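Local coordinates for protein AIR2 (Saccharomyces cerevisiae, PDB 3NYB), which is a zinc-knuckle protein that pairs with a poly(A) RNA polymerase to form the polymerase core of the TRAMP RNA surveillance complex, at the interface of chains B and A. Residues are numbered along the deposited sequence; one frame, centred on the assembly and turned at random. Chains: chain A, Protein AIR2; chain B, Poly(A) RNA polymerase protein 2.

The interface of chains B and A. Residues chain B 199-201; chain A 58, 77-79, 82-83.
B:Pro201 packs its ring against A:Phe58, A:Phe78 and the backbone near the AIR2 C-terminus. It opens helix 201-204 of the polymerase, just past the end of helix 186-198, and buries 85 Å² here. Its ring carbons divide the work. CG meets the tip of A:Phe58, 3.7 Å from CZ, and on another flank lies 3.4 Å from the carbonyl O of A:Ala77. CB rests against the backbone of the last residues, 3.9 Å from CA of A:Asn82 and 3.6 Å from the O of A:Leu83. CD sits over one face of the A:Phe78 ring, near its CD1–CE1 rim, 3.8 Å from CD1, the two side chains crossing at about a right angle. A:Phe78, with CG anti to its carbonyl carbon (chi1 -71°), turns its ring so that CA of B:His200 lies on the same side as the proline, just beyond the rim at CE1. An alanine at A:Phe78 would probably open a gap beside the proline CD and this stretch of backbone, weakening the hydrophobic grip on the start of the helix. The patch joins an AIR2 segment to the polymerase by apolar packing and contacts of carbons with carbonyl oxygens, as befits the heterodimer of the TRAMP core; no polar pair comes near enough to bond across it. B:Met199 contributes chiefly its main chain: its carbonyl O lies in the plane of the A:Phe78 ring, at the edge that carries CE1.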
loop_
_atom_site.group_PDB
_atom_site.type_symbol
_atom_site.label_atom_id
_atom_site.label_comp_id
_atom_site.label_asym_id
_atom_site.label_seq_id
_atom_site.Cartn_x
_atom_site.Cartn_y
_atom_site.Cartn_z
ATOM N N MET B 199 -4.457 -11.203 -9.707
ATOM C CA MET B 199 -4.232 -12.629 -9.911
ATOM C C MET B 199 -4.703 -13.505 -8.753
ATOM O O MET B 199 -4.075 -14.501 -8.413
ATOM C CB MET B 199 -2.774 -12.908 -10.262
ATOM C CG MET B 199 -1.772 -12.343 -9.312
ATOM S SD MET B 199 -0.120 -12.761 -9.876
ATOM C CE MET B 199 -0.167 -14.540 -9.692
ATOM N N HIS B 200 -5.826 -13.134 -8.162
ATOM C CA HIS B 200 -6.410 -13.907 -7.083
ATOM C C HIS B 200 -7.459 -14.826 -7.692
ATOM O O HIS B 200 -8.325 -14.367 -8.437
ATOM C CB HIS B 200 -7.037 -12.957 -6.066
ATOM C CG HIS B 200 -7.749 -13.640 -4.944
ATOM N ND1 HIS B 200 -8.932 -14.327 -5.117
ATOM C CD2 HIS B 200 -7.467 -13.709 -3.620
ATOM C CE1 HIS B 200 -9.337 -14.807 -3.956
ATOM N NE2 HIS B 200 -8.466 -14.442 -3.030
ATOM N N PRO B 201 -7.377 -16.130 -7.383
ATOM C CA PRO B 201 -8.216 -17.193 -7.960
ATOM C C PRO B 201 -9.679 -16.783 -8.164
ATOM O O PRO B 201 -10.258 -17.056 -9.215
ATOM C CB PRO B 201 -8.115 -18.306 -6.919
ATOM C CG PRO B 201 -6.757 -18.125 -6.328
ATOM C CD PRO B 201 -6.467 -16.647 -6.347
ATOM N N PHE A 58 -0.347 -22.167 -9.218
ATOM C CA PHE A 58 -0.264 -21.312 -8.041
ATOM C C PHE A 58 0.908 -21.660 -7.132
ATOM O O PHE A 58 1.295 -22.819 -7.014
ATOM C CB PHE A 58 -1.558 -21.381 -7.239
ATOM C CG PHE A 58 -2.728 -20.758 -7.930
ATOM C CD1 PHE A 58 -2.681 -19.437 -8.339
ATOM C CD2 PHE A 58 -3.880 -21.488 -8.159
ATOM C CE1 PHE A 58 -3.760 -18.854 -8.974
ATOM C CE2 PHE A 58 -4.962 -20.912 -8.792
ATOM C CZ PHE A 58 -4.902 -19.589 -9.200
ATOM N N ALA A 77 -4.806 -18.666 0.057
ATOM C CA ALA A 77 -5.792 -18.253 -0.913
ATOM C C ALA A 77 -5.373 -18.788 -2.271
ATOM O O ALA A 77 -6.209 -19.077 -3.126
ATOM C CB ALA A 77 -5.870 -16.745 -0.946
ATOM N N PHE A 78 -4.067 -18.932 -2.455
ATOM C CA PHE A 78 -3.519 -19.203 -3.773
ATOM C C PHE A 78 -3.248 -20.679 -4.072
ATOM O O PHE A 78 -2.131 -21.055 -4.415
ATOM C CB PHE A 78 -2.272 -18.352 -4.007
ATOM C CG PHE A 78 -2.573 -16.899 -4.187
ATOM C CD1 PHE A 78 -2.801 -16.379 -5.448
ATOM C CD2 PHE A 78 -2.658 -16.054 -3.092
ATOM C CE1 PHE A 78 -3.090 -15.040 -5.620
ATOM C CE2 PHE A 78 -2.945 -14.715 -3.254
ATOM C CZ PHE A 78 -3.162 -14.206 -4.522
ATOM N N THR A 79 -4.283 -21.503 -3.951
ATOM C CA THR A 79 -4.221 -22.890 -4.384
ATOM C C THR A 79 -5.155 -23.045 -5.569
ATOM O O THR A 79 -6.063 -22.242 -5.747
ATOM C CB THR A 79 -4.689 -23.851 -3.287
ATOM O OG1 THR A 79 -6.072 -23.611 -3.008
ATOM C CG2 THR A 79 -3.885 -23.654 -2.015
ATOM N N ASN A 82 -9.086 -22.946 -6.151
ATOM C CA ASN A 82 -9.841 -21.803 -6.643
ATOM C C ASN A 82 -10.570 -21.070 -5.537
ATOM O O ASN A 82 -11.612 -20.471 -5.768
ATOM C CB ASN A 82 -10.835 -22.259 -7.715
ATOM C CG ASN A 82 -11.358 -21.115 -8.553
ATOM O OD1 ASN A 82 -12.278 -20.407 -8.151
ATOM N ND2 ASN A 82 -10.784 -20.937 -9.736
ATOM N N LEU A 83 -10.015 -21.121 -4.333
ATOM C CA LEU A 83 -10.624 -20.459 -3.184
ATOM C C LEU A 83 -9.763 -19.306 -2.685
ATOM O O LEU A 83 -8.962 -18.749 -3.437
ATOM C CB LEU A 83 -10.891 -21.467 -2.059
ATOM C CG LEU A 83 -9.921 -22.647 -1.916
ATOM C CD1 LEU A 83 -8.595 -22.211 -1.308
ATOM C CD2 LEU A 83 -10.547 -23.761 -1.085
#